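Polysaccharide deacetylase (Streptococcus pyogenes, PDB 6DQ3) removes N-acetyl groups from the linkage unit of streptococcal cell-wall rhamnopolysaccharides, as a zinc-containing member of the carbohydrate esterase 4 family. Local coordinates at residues F37-F51 and V86-A98. Numbering follows the deposited sequence.
Sequences FDQQLQKMKDEGYYF and VAYPILKKYDAKA
Tyr-94 lays its ring flat against the backbone of helix 37-46: Gln-42 N stands 3.9 Å above the ring plane, over its centre, while the ring's opposite face is backed by Lys-93 CG. At the rim of the same ring the OH donates to Asp-38 OD1 at 2.6 Å. This donor comes from above the carboxylate plane, and carboxylate and ring stand steeply to one another, 76° apart. Lys-93, extended along its length, completes the grip on the carboxylate with a 2.8 Å salt bridge from NZ to the syn lone pair of Asp-38 OD2. With CG anti to the backbone N (chi1 -173°), Asp-38 swings its carboxylate towards both partners.

Deeper in, Leu-41 CD1 meets Leu-91 CD2 at 3.8 Å, and the edge of the Phe-37 ring takes Leu-91 CD2 and Ala-87 O. Ile-90 CG2 touches both Phe-37 CD2 and Asp-38 CA. Leu-41 and Leu-91 also both touch Leu-74 of strand 71-77, which places helices 37-46 and 86-93, inclined by 25° with axes 10.0 Å apart at their closest, side by side on the parallel part of the sheet, as expected for the distorted (beta/alpha) barrel of this deacetylase family.

Beyond the helices, Asp-95, with positive phi, forms a Schellman motif (Ala-96 N to Leu-91 O, Asp-95 N to Lys-92 O), and beyond it Ala-96 CB sits almost straight over the Phe-51 ring centre, a CH-pi contact 3.6 Å from the centroid. Lys-45 NZ reaches the same turn through weak hydrogen bonds to the carbonyl oxygens of Tyr-94 and Asp-95. Lys-97, bent at chi3 and chi4, brings NZ nearly end-on to Phe-51 O, but the 2.6 Å bond is short and sharply angled at NZ; the same ammonium forms a salt bridge with Glu-56, whose other carboxylate oxygen bonds Tyr-50 OH.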
# COMPACT_ATOMS: atom_id res chain seq x y z
N PHE A 37 1.68 0.23 16.26
CA PHE A 37 2.44 0.16 15.01
C PHE A 37 3.92 0.01 15.31
O PHE A 37 4.60 -0.84 14.72
CB PHE A 37 2.16 1.41 14.17
CG PHE A 37 2.85 1.42 12.85
CD1 PHE A 37 2.68 0.38 11.94
CD2 PHE A 37 3.68 2.47 12.50
CE1 PHE A 37 3.32 0.40 10.72
CE2 PHE A 37 4.33 2.49 11.29
CZ PHE A 37 4.14 1.45 10.39
N ASP A 38 4.44 0.81 16.25
CA ASP A 38 5.83 0.66 16.67
C ASP A 38 6.12 -0.77 17.09
O ASP A 38 7.11 -1.37 16.65
CB ASP A 38 6.13 1.65 17.80
CG ASP A 38 7.60 1.68 18.18
OD1 ASP A 38 8.09 0.67 18.72
OD2 ASP A 38 8.25 2.72 17.94
N GLN A 39 5.24 -1.35 17.91
CA GLN A 39 5.47 -2.70 18.42
C GLN A 39 5.36 -3.76 17.32
O GLN A 39 6.05 -4.78 17.37
CB GLN A 39 4.50 -3.01 19.55
CG GLN A 39 4.76 -2.21 20.82
CD GLN A 39 3.58 -2.20 21.77
OE1 GLN A 39 2.66 -3.00 21.66
NE2 GLN A 39 3.60 -1.27 22.72
N GLN A 40 4.49 -3.53 16.33
CA GLN A 40 4.41 -4.46 15.20
C GLN A 40 5.70 -4.44 14.39
O GLN A 40 6.24 -5.50 14.05
CB GLN A 40 3.21 -4.10 14.32
CG GLN A 40 1.87 -4.38 14.96
CD GLN A 40 0.73 -3.76 14.18
OE1 GLN A 40 0.94 -2.93 13.30
NE2 GLN A 40 -0.50 -4.15 14.51
N LEU A 41 6.21 -3.25 14.08
CA LEU A 41 7.44 -3.17 13.31
C LEU A 41 8.62 -3.74 14.10
O LEU A 41 9.47 -4.44 13.54
CB LEU A 41 7.74 -1.74 12.91
CG LEU A 41 6.92 -1.11 11.78
CD1 LEU A 41 7.48 0.27 11.49
CD2 LEU A 41 6.94 -1.98 10.54
N GLN A 42 8.70 -3.43 15.40
CA GLN A 42 9.75 -3.99 16.23
C GLN A 42 9.77 -5.51 16.13
O GLN A 42 10.84 -6.12 15.98
CB GLN A 42 9.56 -3.55 17.68
CG GLN A 42 10.60 -4.11 18.63
CD GLN A 42 10.27 -3.80 20.08
OE1 GLN A 42 9.14 -3.43 20.41
NE2 GLN A 42 11.25 -3.94 20.96
N LYS A 43 8.60 -6.14 16.20
CA LYS A 43 8.53 -7.60 16.17
C LYS A 43 8.91 -8.14 14.80
O LYS A 43 9.59 -9.17 14.70
CB LYS A 43 7.14 -8.06 16.58
CG LYS A 43 6.99 -9.56 16.77
CD LYS A 43 7.70 -10.07 18.00
CE LYS A 43 7.71 -11.59 18.01
NZ LYS A 43 8.13 -12.15 19.33
N MET A 44 8.49 -7.47 13.73
CA MET A 44 8.92 -7.89 12.39
C MET A 44 10.43 -7.78 12.25
O MET A 44 11.07 -8.68 11.68
CB MET A 44 8.23 -7.04 11.33
CG MET A 44 6.74 -7.29 11.20
SD MET A 44 6.00 -6.30 9.89
CE MET A 44 4.58 -5.62 10.76
N LYS A 45 11.02 -6.70 12.76
CA LYS A 45 12.47 -6.52 12.65
C LYS A 45 13.20 -7.61 13.43
O LYS A 45 14.15 -8.21 12.92
CB LYS A 45 12.85 -5.13 13.16
CG LYS A 45 14.22 -4.64 12.69
CD LYS A 45 14.18 -4.26 11.21
CE LYS A 45 15.48 -3.63 10.73
NZ LYS A 45 15.42 -3.29 9.28
N ASP A 46 12.76 -7.87 14.66
CA ASP A 46 13.40 -8.90 15.48
C ASP A 46 13.31 -10.27 14.83
O ASP A 46 14.23 -11.09 14.95
CB ASP A 46 12.75 -8.93 16.87
CG ASP A 46 13.12 -7.73 17.72
OD1 ASP A 46 14.00 -6.94 17.32
OD2 ASP A 46 12.52 -7.57 18.81
N GLU A 47 12.21 -10.55 14.14
CA GLU A 47 12.02 -11.81 13.43
C GLU A 47 12.77 -11.85 12.10
O GLU A 47 12.66 -12.84 11.38
CB GLU A 47 10.53 -12.06 13.20
CG GLU A 47 9.79 -12.48 14.45
CD GLU A 47 10.07 -13.93 14.82
OE1 GLU A 47 9.92 -14.79 13.94
OE2 GLU A 47 10.44 -14.19 15.98
N GLY A 48 13.52 -10.80 11.77
CA GLY A 48 14.34 -10.81 10.58
C GLY A 48 13.62 -10.51 9.29
O GLY A 48 14.10 -10.92 8.23
N TYR A 49 12.50 -9.81 9.34
CA TYR A 49 11.75 -9.52 8.12
C TYR A 49 12.50 -8.53 7.24
O TYR A 49 13.11 -7.57 7.72
CB TYR A 49 10.36 -8.98 8.45
CG TYR A 49 9.30 -10.07 8.51
CD1 TYR A 49 9.06 -10.75 9.69
CD2 TYR A 49 8.57 -10.43 7.38
CE1 TYR A 49 8.11 -11.75 9.76
CE2 TYR A 49 7.61 -11.43 7.44
CZ TYR A 49 7.39 -12.09 8.63
OH TYR A 49 6.45 -13.09 8.71
N TYR A 50 12.47 -8.80 5.94
CA TYR A 50 12.96 -7.91 4.89
C TYR A 50 11.77 -7.14 4.33
O TYR A 50 10.77 -7.73 3.94
CB TYR A 50 13.64 -8.76 3.80
CG TYR A 50 14.26 -8.02 2.64
CD1 TYR A 50 13.47 -7.44 1.65
CD2 TYR A 50 15.64 -7.92 2.51
CE1 TYR A 50 14.04 -6.77 0.58
CE2 TYR A 50 16.22 -7.26 1.44
CZ TYR A 50 15.41 -6.68 0.48
OH TYR A 50 16.00 -6.02 -0.58
N PHE A 51 11.88 -5.81 4.31
CA PHE A 51 10.78 -4.94 3.90
C PHE A 51 10.91 -4.61 2.42
O PHE A 51 11.89 -3.98 2.00
CB PHE A 51 10.77 -3.67 4.75
CG PHE A 51 10.59 -3.93 6.22
CD1 PHE A 51 9.32 -4.13 6.74
CD2 PHE A 51 11.67 -3.97 7.08
CE1 PHE A 51 9.14 -4.39 8.08
CE2 PHE A 51 11.50 -4.22 8.43
CZ PHE A 51 10.23 -4.42 8.93
N VAL A 86 3.15 10.49 11.33
CA VAL A 86 3.18 9.45 12.36
C VAL A 86 3.89 8.20 11.86
O VAL A 86 4.88 7.77 12.46
CB VAL A 86 1.74 9.13 12.82
CG1 VAL A 86 1.75 8.14 13.97
CG2 VAL A 86 1.01 10.41 13.22
N ALA A 87 3.42 7.62 10.76
CA ALA A 87 3.96 6.33 10.32
C ALA A 87 5.41 6.45 9.88
O ALA A 87 6.24 5.60 10.21
CB ALA A 87 3.10 5.75 9.20
N TYR A 88 5.73 7.50 9.11
CA TYR A 88 7.06 7.61 8.50
C TYR A 88 8.19 7.67 9.53
O TYR A 88 9.20 6.97 9.35
CB TYR A 88 7.05 8.84 7.58
CG TYR A 88 8.37 9.20 6.96
CD1 TYR A 88 9.07 8.28 6.18
CD2 TYR A 88 8.92 10.45 7.14
CE1 TYR A 88 10.28 8.61 5.61
CE2 TYR A 88 10.13 10.79 6.59
CZ TYR A 88 10.81 9.87 5.82
OH TYR A 88 12.01 10.20 5.26
N PRO A 89 8.11 8.48 10.60
CA PRO A 89 9.18 8.43 11.61
C PRO A 89 9.38 7.05 12.20
O PRO A 89 10.51 6.63 12.45
CB PRO A 89 8.72 9.44 12.67
CG PRO A 89 7.79 10.36 11.95
CD PRO A 89 7.12 9.54 10.86
N ILE A 90 8.28 6.34 12.47
CA ILE A 90 8.38 5.01 13.04
C ILE A 90 8.99 4.03 12.04
O ILE A 90 9.79 3.16 12.40
CB ILE A 90 7.00 4.54 13.54
CG1 ILE A 90 6.51 5.50 14.64
CG2 ILE A 90 7.08 3.12 14.05
CD1 ILE A 90 5.07 5.30 15.08
N LEU A 91 8.65 4.17 10.76
CA LEU A 91 9.28 3.33 9.74
C LEU A 91 10.78 3.58 9.68
O LEU A 91 11.57 2.62 9.61
CB LEU A 91 8.63 3.57 8.38
CG LEU A 91 7.20 3.02 8.26
CD1 LEU A 91 6.42 3.82 7.23
CD2 LEU A 91 7.21 1.53 7.91
N LYS A 92 11.19 4.84 9.70
CA LYS A 92 12.62 5.16 9.70
C LYS A 92 13.32 4.59 10.93
O LYS A 92 14.45 4.10 10.83
CB LYS A 92 12.82 6.67 9.63
CG LYS A 92 12.55 7.30 8.28
CD LYS A 92 13.09 8.73 8.21
CE LYS A 92 12.34 9.67 9.15
NZ LYS A 92 12.83 11.07 9.03
N LYS A 93 12.67 4.68 12.09
CA LYS A 93 13.24 4.14 13.32
C LYS A 93 13.67 2.70 13.15
O LYS A 93 14.73 2.29 13.64
CB LYS A 93 12.21 4.27 14.45
CG LYS A 93 12.55 3.53 15.73
CD LYS A 93 11.50 3.82 16.81
CE LYS A 93 11.82 3.09 18.11
NZ LYS A 93 10.76 3.31 19.14
N TYR A 94 12.88 1.90 12.44
CA TYR A 94 13.16 0.49 12.25
C TYR A 94 13.79 0.19 10.89
O TYR A 94 13.92 -0.98 10.52
CB TYR A 94 11.88 -0.32 12.46
CG TYR A 94 11.47 -0.30 13.92
CD1 TYR A 94 12.14 -1.07 14.86
CD2 TYR A 94 10.45 0.54 14.37
CE1 TYR A 94 11.80 -1.04 16.20
CE2 TYR A 94 10.09 0.57 15.72
CZ TYR A 94 10.77 -0.22 16.62
OH TYR A 94 10.44 -0.20 17.97
N ASP A 95 14.21 1.22 10.17
CA ASP A 95 14.85 1.05 8.86
C ASP A 95 13.98 0.19 7.96
O ASP A 95 14.45 -0.74 7.30
CB ASP A 95 16.25 0.45 9.01
CG ASP A 95 17.05 0.50 7.72
OD1 ASP A 95 16.72 1.33 6.85
OD2 ASP A 95 18.00 -0.30 7.56
N ALA A 96 12.69 0.50 7.94
CA ALA A 96 11.71 -0.25 7.17
C ALA A 96 11.28 0.55 5.95
O ALA A 96 11.23 1.79 5.97
CB ALA A 96 10.48 -0.59 8.03
N LYS A 97 10.97 -0.16 4.87
CA LYS A 97 10.43 0.43 3.66
C LYS A 97 8.92 0.22 3.62
O LYS A 97 8.41 -0.76 4.17
CB LYS A 97 11.09 -0.17 2.41
CG LYS A 97 12.62 -0.23 2.48
CD LYS A 97 13.27 -0.39 1.10
CE LYS A 97 12.85 -1.69 0.42
NZ LYS A 97 13.78 -2.84 0.65
N ALA A 98 8.21 1.16 3.01
CA ALA A 98 6.76 1.03 2.88
C ALA A 98 6.28 1.80 1.65
O ALA A 98 6.96 2.68 1.14
CB ALA A 98 6.04 1.53 4.13